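Local coordinates for adhesion and penetration protein autotransporter (Haemophilus influenzae, PDB 3SYJ) that promotes bacterial adherence to host cells and self-association through its surface-borne passenger domain, and is probably a serine protease, at residues S655-A660 / T710-A715; N659-V664 / N716-A721; T730-F735 / S750-A755. One frame throughout, in Å; residues are numbered along the deposited sequence.

Contact 1. Residues S655-A660 / T710-A715; sequences SNNANA and TDNATA
The carboxylate of Asp-711 and the amide of Asn-656 lie side by side with their planes only 9° apart, both pointing the same way out of the turns that bear them. OD2 of Asp-711 takes the backbone N-H of Asn-656 on its anti side at 2.7 Å, the donor somewhat out of the carboxylate plane. CG of Asp-711 stands beside its own backbone N (chi1 -45°), on the side of the 655-658 turn. The same OD2 lies 3.4 Å from CB of Ser-655. The amides of Asn-657 and Asn-712 also run side by side, but turned 46° against each other; ND2 of Asn-712 makes a weak hydrogen bond to OD1 of Asn-657 (3.1 Å).

The members of each pair hold equivalent positions, second and third, of two type II' turns, Ser-655 to Ala-658 and Thr-710 to Ala-713, and the turns stack as successive coils of a right-handed parallel beta-helix, the fold of autotransporter passenger domains. Asn-656 and Asp-711 hold the positive-phi corner, most often taken by glycine, which asparagine and aspartate tolerate better than most other residues. Asn-712 N reaches Asn-656 O in a weak bond.

Beyond the turns the chains become parallel strands: Thr-714 N donates to Ala-658 O at 3.2 Å, and Thr-714 O receives Ala-660 N at 3.1 Å. Thr-714, a beta-branched residue suited to a strand, shares one face with Asn-659. Ala-660 and Ala-715 point to the other face, where Ala-660, like Ala-713, touches Val-654; a methyl suits this buried side. On the side of the preceding coil, ND2 of Asn-656 is hydrogen-bonded to the backbone O of Lys-635.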
ATOM      1  N   SER A 655     -10.578 -24.199  -5.590  1.00 29.84           N
ATOM      2  CA  SER A 655     -11.869 -24.180  -4.921  1.00 27.49           C
ATOM      3  C   SER A 655     -12.372 -25.585  -4.610  1.00 29.27           C
ATOM      4  O   SER A 655     -11.688 -26.571  -4.881  1.00 28.67           O
ATOM      5  CB  SER A 655     -12.890 -23.410  -5.759  1.00 28.13           C
ATOM      6  OG  SER A 655     -13.051 -24.001  -7.030  1.00 28.52           O
ATOM      7  N   ASN A 656     -13.571 -25.666  -4.037  1.00 33.60           N
ATOM      8  CA  ASN A 656     -14.130 -26.931  -3.573  1.00 28.71           C
ATOM      9  C   ASN A 656     -13.113 -27.704  -2.740  1.00 27.97           C
ATOM     10  O   ASN A 656     -12.523 -27.149  -1.821  1.00 32.23           O
ATOM     11  CB  ASN A 656     -14.623 -27.760  -4.754  1.00 24.60           C
ATOM     12  CG  ASN A 656     -15.625 -27.011  -5.603  1.00 33.26           C
ATOM     13  OD1 ASN A 656     -16.612 -26.481  -5.089  1.00 33.21           O
ATOM     14  ND2 ASN A 656     -15.377 -26.956  -6.909  1.00 24.81           N
ATOM     15  N   ASN A 657     -12.913 -28.978  -3.064  1.00 30.77           N
ATOM     16  CA  ASN A 657     -11.917 -29.800  -2.386  1.00 30.67           C
ATOM     17  C   ASN A 657     -10.668 -29.987  -3.234  1.00 31.20           C
ATOM     18  O   ASN A 657      -9.971 -30.987  -3.105  1.00 35.81           O
ATOM     19  CB  ASN A 657     -12.497 -31.169  -2.037  1.00 37.22           C
ATOM     20  CG  ASN A 657     -13.706 -31.075  -1.134  1.00 43.44           C
ATOM     21  OD1 ASN A 657     -13.656 -30.451  -0.074  1.00 42.69           O
ATOM     22  ND2 ASN A 657     -14.803 -31.697  -1.551  1.00 42.50           N
ATOM     23  N   ALA A 658     -10.389 -29.020  -4.100  1.00 31.39           N
ATOM     24  CA  ALA A 658      -9.258 -29.117  -5.011  1.00 30.05           C
ATOM     25  C   ALA A 658      -7.935 -28.907  -4.279  1.00 29.39           C
ATOM     26  O   ALA A 658      -7.912 -28.515  -3.113  1.00 32.54           O
ATOM     27  CB  ALA A 658      -9.403 -28.113  -6.133  1.00 25.80           C
ATOM     28  N   ASN A 659      -6.833 -29.173  -4.967  1.00 26.77           N
ATOM     29  CA  ASN A 659      -5.519 -28.946  -4.390  1.00 27.49           C
ATOM     30  C   ASN A 659      -4.501 -28.480  -5.425  1.00 24.41           C
ATOM     31  O   ASN A 659      -4.588 -28.853  -6.593  1.00 27.19           O
ATOM     32  CB  ASN A 659      -5.026 -30.207  -3.681  1.00 27.84           C
ATOM     33  CG  ASN A 659      -3.799 -29.948  -2.836  1.00 45.61           C
ATOM     34  OD1 ASN A 659      -2.740 -29.572  -3.351  1.00 40.86           O
ATOM     35  ND2 ASN A 659      -3.932 -30.138  -1.524  1.00 50.40           N
ATOM     36  N   ALA A 660      -3.550 -27.655  -4.996  1.00 26.41           N
ATOM     37  CA  ALA A 660      -2.451 -27.210  -5.855  1.00 24.65           C
ATOM     38  C   ALA A 660      -1.136 -27.255  -5.089  1.00 30.51           C
ATOM     39  O   ALA A 660      -1.042 -26.721  -3.985  1.00 26.95           O
ATOM     40  CB  ALA A 660      -2.705 -25.815  -6.374  1.00 20.35           C
ATOM     41  N   THR A 710     -10.574 -21.124  -1.796  1.00 31.32           N
ATOM     42  CA  THR A 710     -11.926 -21.018  -1.263  1.00 32.31           C
ATOM     43  C   THR A 710     -12.411 -22.394  -0.826  1.00 34.87           C
ATOM     44  O   THR A 710     -11.712 -23.391  -1.013  1.00 34.44           O
ATOM     45  CB  THR A 710     -12.907 -20.393  -2.281  1.00 30.01           C
ATOM     46  OG1 THR A 710     -13.048 -21.255  -3.418  1.00 33.86           O
ATOM     47  CG2 THR A 710     -12.399 -19.029  -2.743  1.00 25.76           C
ATOM     48  N   ASP A 711     -13.596 -22.439  -0.227  1.00 34.66           N
ATOM     49  CA  ASP A 711     -14.194 -23.694   0.213  1.00 31.19           C
ATOM     50  C   ASP A 711     -13.219 -24.517   1.040  1.00 34.21           C
ATOM     51  O   ASP A 711     -12.709 -24.038   2.045  1.00 39.68           O
ATOM     52  CB  ASP A 711     -14.693 -24.480  -0.995  1.00 31.88           C
ATOM     53  CG  ASP A 711     -15.454 -23.607  -1.972  1.00 36.33           C
ATOM     54  OD1 ASP A 711     -16.403 -22.919  -1.536  1.00 42.57           O
ATOM     55  OD2 ASP A 711     -15.097 -23.595  -3.168  1.00 36.68           O
ATOM     56  N   ASN A 712     -12.958 -25.751   0.620  1.00 36.10           N
ATOM     57  CA  ASN A 712     -12.032 -26.621   1.337  1.00 33.39           C
ATOM     58  C   ASN A 712     -10.690 -26.756   0.640  1.00 33.46           C
ATOM     59  O   ASN A 712      -9.925 -27.670   0.927  1.00 37.36           O
ATOM     60  CB  ASN A 712     -12.630 -28.015   1.514  1.00 37.12           C
ATOM     61  CG  ASN A 712     -13.758 -28.048   2.516  1.00 46.34           C
ATOM     62  OD1 ASN A 712     -14.122 -27.026   3.094  1.00 48.49           O
ATOM     63  ND2 ASN A 712     -14.323 -29.232   2.728  1.00 48.84           N
ATOM     64  N   ALA A 713     -10.404 -25.845  -0.277  1.00 33.76           N
ATOM     65  CA  ALA A 713      -9.195 -25.942  -1.086  1.00 33.10           C
ATOM     66  C   ALA A 713      -7.904 -25.902  -0.265  1.00 30.38           C
ATOM     67  O   ALA A 713      -7.833 -25.273   0.790  1.00 31.57           O
ATOM     68  CB  ALA A 713      -9.188 -24.864  -2.157  1.00 30.45           C
ATOM     69  N   THR A 714      -6.886 -26.588  -0.765  1.00 35.36           N
ATOM     70  CA  THR A 714      -5.581 -26.609  -0.124  1.00 32.50           C
ATOM     71  C   THR A 714      -4.507 -26.227  -1.128  1.00 30.07           C
ATOM     72  O   THR A 714      -4.590 -26.592  -2.297  1.00 33.17           O
ATOM     73  CB  THR A 714      -5.271 -28.003   0.431  1.00 31.76           C
ATOM     74  OG1 THR A 714      -6.197 -28.312   1.481  1.00 42.39           O
ATOM     75  CG2 THR A 714      -3.858 -28.059   0.984  1.00 39.95           C
ATOM     76  N   ALA A 715      -3.505 -25.481  -0.675  1.00 27.70           N
ATOM     77  CA  ALA A 715      -2.342 -25.189  -1.507  1.00 25.17           C
ATOM     78  C   ALA A 715      -1.046 -25.345  -0.719  1.00 29.88           C
ATOM     79  O   ALA A 715      -0.983 -25.042   0.474  1.00 28.66           O
ATOM     80  CB  ALA A 715      -2.439 -23.809  -2.116  1.00 22.88           C
TER

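Contact 2. Residues N659-V664 / N716-A721; sequences NATFGV and NVKGLA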
ATOM      1  N   ASN A 659      -6.833 -29.173  -4.967  1.00 26.77           N
ATOM      2  CA  ASN A 659      -5.519 -28.946  -4.390  1.00 27.49           C
ATOM      3  C   ASN A 659      -4.501 -28.480  -5.425  1.00 24.41           C
ATOM      4  O   ASN A 659      -4.588 -28.853  -6.593  1.00 27.19           O
ATOM      5  CB  ASN A 659      -5.026 -30.207  -3.681  1.00 27.84           C
ATOM      6  CG  ASN A 659      -3.799 -29.948  -2.836  1.00 45.61           C
ATOM      7  OD1 ASN A 659      -2.740 -29.572  -3.351  1.00 40.86           O
ATOM      8  ND2 ASN A 659      -3.932 -30.138  -1.524  1.00 50.40           N
ATOM      9  N   ALA A 660      -3.550 -27.655  -4.996  1.00 26.41           N
ATOM     10  CA  ALA A 660      -2.451 -27.210  -5.855  1.00 24.65           C
ATOM     11  C   ALA A 660      -1.136 -27.255  -5.089  1.00 30.51           C
ATOM     12  O   ALA A 660      -1.042 -26.721  -3.985  1.00 26.95           O
ATOM     13  CB  ALA A 660      -2.705 -25.815  -6.374  1.00 20.35           C
ATOM     14  N   THR A 661      -0.124 -27.890  -5.677  1.00 24.12           N
ATOM     15  CA  THR A 661       1.164 -28.063  -5.017  1.00 24.91           C
ATOM     16  C   THR A 661       2.310 -27.585  -5.903  1.00 23.23           C
ATOM     17  O   THR A 661       2.345 -27.896  -7.096  1.00 20.85           O
ATOM     18  CB  THR A 661       1.393 -29.542  -4.660  1.00 28.45           C
ATOM     19  OG1 THR A 661       0.307 -30.006  -3.852  1.00 29.91           O
ATOM     20  CG2 THR A 661       2.713 -29.722  -3.912  1.00 21.69           C
ATOM     21  N   PHE A 662       3.242 -26.833  -5.317  1.00 19.88           N
ATOM     22  CA  PHE A 662       4.360 -26.258  -6.065  1.00 22.31           C
ATOM     23  C   PHE A 662       5.719 -26.647  -5.481  1.00 22.13           C
ATOM     24  O   PHE A 662       5.947 -26.515  -4.277  1.00 20.53           O
ATOM     25  CB  PHE A 662       4.283 -24.731  -6.078  1.00 19.84           C
ATOM     26  CG  PHE A 662       2.973 -24.174  -6.562  1.00 20.12           C
ATOM     27  CD1 PHE A 662       2.860 -23.640  -7.834  1.00 18.53           C
ATOM     28  CD2 PHE A 662       1.866 -24.147  -5.728  1.00 20.56           C
ATOM     29  CE1 PHE A 662       1.661 -23.109  -8.277  1.00 21.57           C
ATOM     30  CE2 PHE A 662       0.666 -23.612  -6.163  1.00 25.02           C
ATOM     31  CZ  PHE A 662       0.564 -23.090  -7.441  1.00 21.98           C
ATOM     32  N   GLY A 663       6.623 -27.095  -6.346  1.00 21.25           N
ATOM     33  CA  GLY A 663       8.001 -27.351  -5.958  1.00 21.49           C
ATOM     34  C   GLY A 663       8.270 -28.789  -5.565  1.00 21.53           C
ATOM     35  O   GLY A 663       7.389 -29.472  -5.045  1.00 25.09           O
ATOM     36  N   VAL A 664       9.488 -29.257  -5.823  1.00 23.86           N
ATOM     37  CA  VAL A 664       9.933 -30.543  -5.299  1.00 23.73           C
ATOM     38  C   VAL A 664      10.872 -30.300  -4.129  1.00 23.96           C
ATOM     39  O   VAL A 664      11.571 -29.292  -4.094  1.00 26.07           O
ATOM     40  CB  VAL A 664      10.659 -31.383  -6.359  1.00 19.23           C
ATOM     41  CG1 VAL A 664       9.689 -31.800  -7.449  1.00 20.78           C
ATOM     42  CG2 VAL A 664      11.829 -30.603  -6.935  1.00 17.37           C
ATOM     43  N   ASN A 716      -0.010 -25.814  -1.403  1.00 25.56           N
ATOM     44  CA  ASN A 716       1.249 -26.142  -0.758  1.00 26.69           C
ATOM     45  C   ASN A 716       2.430 -25.658  -1.594  1.00 27.32           C
ATOM     46  O   ASN A 716       2.678 -26.177  -2.679  1.00 27.75           O
ATOM     47  CB  ASN A 716       1.329 -27.657  -0.592  1.00 32.55           C
ATOM     48  CG  ASN A 716       1.921 -28.065   0.738  1.00 45.15           C
ATOM     49  OD1 ASN A 716       3.120 -27.877   0.999  1.00 40.48           O
ATOM     50  ND2 ASN A 716       1.080 -28.642   1.593  1.00 48.45           N
ATOM     51  N   VAL A 717       3.145 -24.652  -1.107  1.00 24.96           N
ATOM     52  CA  VAL A 717       4.369 -24.222  -1.768  1.00 20.88           C
ATOM     53  C   VAL A 717       5.548 -24.704  -0.948  1.00 24.67           C
ATOM     54  O   VAL A 717       5.704 -24.316   0.207  1.00 26.54           O
ATOM     55  CB  VAL A 717       4.448 -22.695  -1.937  1.00 18.69           C
ATOM     56  CG1 VAL A 717       5.801 -22.305  -2.513  1.00 19.48           C
ATOM     57  CG2 VAL A 717       3.333 -22.202  -2.838  1.00 17.69           C
ATOM     58  N   LYS A 718       6.377 -25.555  -1.541  1.00 23.06           N
ATOM     59  CA  LYS A 718       7.433 -26.213  -0.780  1.00 24.64           C
ATOM     60  C   LYS A 718       8.711 -26.382  -1.584  1.00 23.88           C
ATOM     61  O   LYS A 718       8.690 -26.384  -2.818  1.00 25.53           O
ATOM     62  CB  LYS A 718       6.950 -27.591  -0.329  1.00 23.98           C
ATOM     63  CG  LYS A 718       6.787 -28.562  -1.482  1.00 22.77           C
ATOM     64  CD  LYS A 718       5.921 -29.744  -1.125  1.00 21.50           C
ATOM     65  CE  LYS A 718       5.997 -30.794  -2.223  1.00 27.07           C
ATOM     66  NZ  LYS A 718       5.020 -31.895  -2.010  1.00 34.31           N
ATOM     67  N   GLY A 719       9.822 -26.537  -0.875  1.00 22.10           N
ATOM     68  CA  GLY A 719      11.093 -26.861  -1.497  1.00 22.71           C
ATOM     69  C   GLY A 719      11.582 -25.835  -2.504  1.00 24.88           C
ATOM     70  O   GLY A 719      11.619 -24.638  -2.221  1.00 26.42           O
ATOM     71  N   LEU A 720      11.961 -26.315  -3.685  1.00 22.56           N
ATOM     72  CA  LEU A 720      12.558 -25.479  -4.719  1.00 24.28           C
ATOM     73  C   LEU A 720      11.496 -24.660  -5.444  1.00 23.79           C
ATOM     74  O   LEU A 720      11.184 -24.894  -6.617  1.00 19.05           O
ATOM     75  CB  LEU A 720      13.333 -26.349  -5.703  1.00 21.18           C
ATOM     76  CG  LEU A 720      14.466 -27.142  -5.053  1.00 22.36           C
ATOM     77  CD1 LEU A 720      15.211 -27.974  -6.079  1.00 18.71           C
ATOM     78  CD2 LEU A 720      15.410 -26.196  -4.339  1.00 23.56           C
ATOM     79  N   ALA A 721      10.937 -23.702  -4.720  1.00 21.97           N
ATOM     80  CA  ALA A 721       9.852 -22.891  -5.241  1.00 24.81           C
ATOM     81  C   ALA A 721       9.805 -21.566  -4.503  1.00 25.87           C
ATOM     82  O   ALA A 721      10.133 -21.485  -3.314  1.00 25.34           O
ATOM     83  CB  ALA A 721       8.526 -23.620  -5.097  1.00 22.17           C
TER
HETATM   84  O   HOH W   1      10.637 -27.102  -8.189  1.00 22.04           O
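Phe-662 and Val-717 pair in two parallel strands whose axes come within 4.7 Å at 9°. Phe-662 N is bonded to Asn-716 O at 2.8 Å, and Phe-662 O receives Lys-718 N at 2.9 Å. On the buried face, CD2 of Phe-662 meets CG2 of Val-717 obliquely at 3.8 Å, while Asn-716 O lies at the ring's edge, in its plane. Trp-652 adds an edge-to-face ring contact and Ile-703 touches both side chains, so large apolar groups fill the interior of the beta-helix.

Thr-661 and Asn-716 share the other, more polar face, and Lys-718 reaches across to Thr-661, its NZ 3.7 Å from the methyl CG2. Extended beyond CG, the lysine chain runs past main-chain carbonyls, with CG near Phe-662 O and CE 3.4 Å from Gly-663 O.

Where the strands give way to a bend, Gly-663 brings its CA to 3.4 Å from Lys-718 O. A CB there would clash with that oxygen and with the methyl of Ala-721, and the backbone angles alone would jam it against the preceding carbonyl O; both reasons call for glycine. Leu-720 centres an inverse gamma turn, and its N donates almost straight (176°) to Val-664 O. A water receives a weak bond from Val-664 N and donates to Leu-720 O, so several main-chain groups still find partners past the regular ladder.

Contact 3. Residues T730-F735 / S750-A755; sequences TNHSQF and SDNSTA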
ATOM      1  N   THR A 730     -10.355 -18.230   2.241  1.00 35.19           N
ATOM      2  CA  THR A 730     -11.691 -18.054   2.783  1.00 37.04           C
ATOM      3  C   THR A 730     -12.248 -19.419   3.148  1.00 37.82           C
ATOM      4  O   THR A 730     -11.616 -20.441   2.876  1.00 35.87           O
ATOM      5  CB  THR A 730     -12.624 -17.393   1.757  1.00 33.79           C
ATOM      6  OG1 THR A 730     -12.676 -18.201   0.576  1.00 34.98           O
ATOM      7  CG2 THR A 730     -12.124 -16.008   1.391  1.00 30.91           C
ATOM      8  N   ASN A 731     -13.425 -19.435   3.762  1.00 40.34           N
ATOM      9  CA  ASN A 731     -14.083 -20.689   4.090  1.00 34.88           C
ATOM     10  C   ASN A 731     -13.201 -21.555   4.979  1.00 40.31           C
ATOM     11  O   ASN A 731     -12.748 -21.098   6.023  1.00 43.64           O
ATOM     12  CB  ASN A 731     -14.475 -21.423   2.809  1.00 36.76           C
ATOM     13  CG  ASN A 731     -15.445 -20.622   1.959  1.00 39.01           C
ATOM     14  OD1 ASN A 731     -16.492 -20.194   2.443  1.00 48.21           O
ATOM     15  ND2 ASN A 731     -15.101 -20.408   0.693  1.00 34.63           N
ATOM     16  N   HIS A 732     -12.952 -22.796   4.572  1.00 36.53           N
ATOM     17  CA  HIS A 732     -12.102 -23.688   5.355  1.00 35.66           C
ATOM     18  C   HIS A 732     -10.833 -24.079   4.599  1.00 40.76           C
ATOM     19  O   HIS A 732     -10.294 -25.168   4.804  1.00 42.99           O
ATOM     20  CB  HIS A 732     -12.861 -24.955   5.760  1.00 36.88           C
ATOM     21  CG  HIS A 732     -14.043 -24.699   6.640  1.00 51.55           C
ATOM     22  ND1 HIS A 732     -15.224 -24.166   6.164  1.00 61.49           N
ATOM     23  CD2 HIS A 732     -14.236 -24.918   7.962  1.00 53.72           C
ATOM     24  CE1 HIS A 732     -16.089 -24.059   7.158  1.00 60.57           C
ATOM     25  NE2 HIS A 732     -15.514 -24.509   8.259  1.00 61.00           N
ATOM     26  N   SER A 733     -10.357 -23.188   3.733  1.00 33.09           N
ATOM     27  CA  SER A 733      -9.160 -23.444   2.934  1.00 30.13           C
ATOM     28  C   SER A 733      -7.884 -23.474   3.781  1.00 35.03           C
ATOM     29  O   SER A 733      -7.830 -22.877   4.857  1.00 36.41           O
ATOM     30  CB  SER A 733      -9.033 -22.384   1.850  1.00 30.48           C
ATOM     31  OG  SER A 733      -8.981 -21.094   2.426  1.00 32.41           O
ATOM     32  N   GLN A 734      -6.858 -24.165   3.290  1.00 36.08           N
ATOM     33  CA  GLN A 734      -5.586 -24.284   4.011  1.00 34.11           C
ATOM     34  C   GLN A 734      -4.385 -24.024   3.107  1.00 30.08           C
ATOM     35  O   GLN A 734      -4.307 -24.552   1.998  1.00 31.56           O
ATOM     36  CB  GLN A 734      -5.444 -25.671   4.629  1.00 33.12           C
ATOM     37  CG  GLN A 734      -6.592 -26.078   5.532  1.00 44.14           C
ATOM     38  CD  GLN A 734      -6.232 -27.251   6.427  1.00 55.27           C
ATOM     39  OE1 GLN A 734      -5.052 -27.533   6.660  1.00 56.16           O
ATOM     40  NE2 GLN A 734      -7.247 -27.939   6.938  1.00 59.59           N
ATOM     41  N   PHE A 735      -3.445 -23.219   3.583  1.00 29.45           N
ATOM     42  CA  PHE A 735      -2.230 -22.938   2.824  1.00 29.08           C
ATOM     43  C   PHE A 735      -0.981 -23.225   3.639  1.00 30.08           C
ATOM     44  O   PHE A 735      -0.878 -22.799   4.787  1.00 30.88           O
ATOM     45  CB  PHE A 735      -2.206 -21.488   2.350  1.00 26.57           C
ATOM     46  CG  PHE A 735      -0.905 -21.087   1.709  1.00 31.21           C
ATOM     47  CD1 PHE A 735      -0.569 -21.548   0.443  1.00 28.89           C
ATOM     48  CD2 PHE A 735      -0.023 -20.243   2.364  1.00 26.16           C
ATOM     49  CE1 PHE A 735       0.627 -21.175  -0.155  1.00 25.87           C
ATOM     50  CE2 PHE A 735       1.173 -19.866   1.771  1.00 26.74           C
ATOM     51  CZ  PHE A 735       1.499 -20.334   0.511  1.00 24.38           C
ATOM     52  N   SER A 750      -9.459 -15.273   6.065  1.00 38.74           N
ATOM     53  CA  SER A 750     -10.798 -14.964   6.560  1.00 38.57           C
ATOM     54  C   SER A 750     -11.537 -16.235   6.961  1.00 41.33           C
ATOM     55  O   SER A 750     -11.041 -17.339   6.752  1.00 40.75           O
ATOM     56  CB  SER A 750     -11.602 -14.235   5.486  1.00 36.33           C
ATOM     57  OG  SER A 750     -10.949 -13.043   5.093  1.00 46.91           O
ATOM     58  N   ASP A 751     -12.726 -16.073   7.533  1.00 40.56           N
ATOM     59  CA  ASP A 751     -13.587 -17.202   7.875  1.00 38.46           C
ATOM     60  C   ASP A 751     -12.897 -18.237   8.763  1.00 42.47           C
ATOM     61  O   ASP A 751     -12.455 -17.926   9.865  1.00 42.56           O
ATOM     62  CB  ASP A 751     -14.122 -17.873   6.604  1.00 42.13           C
ATOM     63  CG  ASP A 751     -14.891 -16.907   5.708  1.00 48.71           C
ATOM     64  OD1 ASP A 751     -15.652 -16.063   6.239  1.00 49.47           O
ATOM     65  OD2 ASP A 751     -14.735 -16.992   4.468  1.00 46.55           O
ATOM     66  N   ASN A 752     -12.820 -19.471   8.275  1.00 42.76           N
ATOM     67  CA  ASN A 752     -12.213 -20.562   9.028  1.00 38.84           C
ATOM     68  C   ASN A 752     -10.960 -21.094   8.360  1.00 37.99           C
ATOM     69  O   ASN A 752     -10.561 -22.235   8.588  1.00 35.79           O
ATOM     70  CB  ASN A 752     -13.211 -21.705   9.190  1.00 44.85           C
ATOM     71  CG  ASN A 752     -14.517 -21.245   9.787  1.00 53.85           C
ATOM     72  OD1 ASN A 752     -14.593 -20.949  10.980  1.00 53.97           O
ATOM     73  ND2 ASN A 752     -15.557 -21.177   8.958  1.00 55.74           N
ATOM     74  N   SER A 753     -10.338 -20.274   7.526  1.00 39.53           N
ATOM     75  CA  SER A 753      -9.144 -20.706   6.816  1.00 38.63           C
ATOM     76  C   SER A 753      -7.946 -20.852   7.754  1.00 36.92           C
ATOM     77  O   SER A 753      -7.971 -20.384   8.892  1.00 35.41           O
ATOM     78  CB  SER A 753      -8.816 -19.741   5.678  1.00 34.96           C
ATOM     79  OG  SER A 753      -8.570 -18.441   6.177  1.00 37.93           O
ATOM     80  N   THR A 754      -6.900 -21.504   7.258  1.00 37.02           N
ATOM     81  CA  THR A 754      -5.694 -21.747   8.033  1.00 36.36           C
ATOM     82  C   THR A 754      -4.452 -21.541   7.177  1.00 36.95           C
ATOM     83  O   THR A 754      -4.440 -21.892   5.997  1.00 36.30           O
ATOM     84  CB  THR A 754      -5.657 -23.188   8.551  1.00 39.75           C
ATOM     85  OG1 THR A 754      -6.775 -23.415   9.417  1.00 45.09           O
ATOM     86  CG2 THR A 754      -4.366 -23.447   9.310  1.00 41.44           C
ATOM     87  N   ALA A 755      -3.406 -20.979   7.771  1.00 34.56           N
ATOM     88  CA  ALA A 755      -2.126 -20.852   7.084  1.00 35.96           C
ATOM     89  C   ALA A 755      -0.992 -21.303   7.990  1.00 36.40           C
ATOM     90  O   ALA A 755      -1.065 -21.146   9.204  1.00 39.15           O
ATOM     91  CB  ALA A 755      -1.904 -19.426   6.615  1.00 36.16           C
TER
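Asp-751 and Asn-731 meet through a backbone N-H: OD2 of Asp-751 uses its anti lone pair to accept from Asn-731 N at 2.9 Å, in an almost straight bond (178°). The carboxylate lies alongside the Asn-731 side chain, and OD2 is also 3.5 Å from CB of Thr-730. One residue further on, Asn-752 packs over a face of the His-732 imidazole. Its CB stands 3.8 Å from the ring centroid as a CH-pi contact, offset toward the rim, with the amide plane tilted 25° from the ring and ND2 above the same ring. The flat imidazole offers a broad surface to the asparagine, and both side chains point the same way out of exposed turns. In the backbone of the same turns, Asn-752 N donates to Asn-731 O at 2.8 Å.

These groups are positioned by two type II' turns, Thr-730 to Ser-733 and Ser-750 to Ser-753, stacked on adjacent coils of the parallel beta-helix; Asn-731 and Asp-751 take the positive-phi corner that such residues accept readily. Serine closes each turn. With OG set between the backbone N and the carbonyl carbon (chi1 58°), Ser-733 OG donates to Thr-730 O at 2.8 Å; Ser-753 OG does the same to Ser-750 O. Each carbonyl is thus gripped twice, by the hydroxyl and by the backbone N of one serine, so each buried serine hydroxyl has an acceptor within its own turn.

From the turns run parallel strands, paired by Thr-754 N to Ser-733 O (2.9 Å) and Phe-735 N to Thr-754 O. Gln-734 and Thr-754 share a face, while Phe-735 and Ala-755 turn inward to Ile-747 of strand 747-749; Phe-735 also reaches Val-727 and Leu-729 of strand 727-729. The next coil continues the pattern, for Asp-770 accepts from Asp-751 N, and strand 754-758 pairs in parallel with strand 773-777.

Contacts 1 and 2 are successive parts of one strand pair, 659-662 with 714-718, their centres about 14 Å apart: contact 1 covers the entry through the turns, contact 2 the exit. Contact 3 repeats the entry arrangement further along the solenoid, its centre about 10 Å from that of contact 1. The two are joined directly, since Asp-711 O and His-732 N lie 2.8 Å apart, as a probable hydrogen bond, and strand 714-718 neighbours strand 734-738. Inside, CG2 of Val-717 in contact 2 packs at 3.9 Å against CE1 of Phe-735 in contact 3. All three lie in the beta-helical stem, away from the probable protease active-site residue Ser-218.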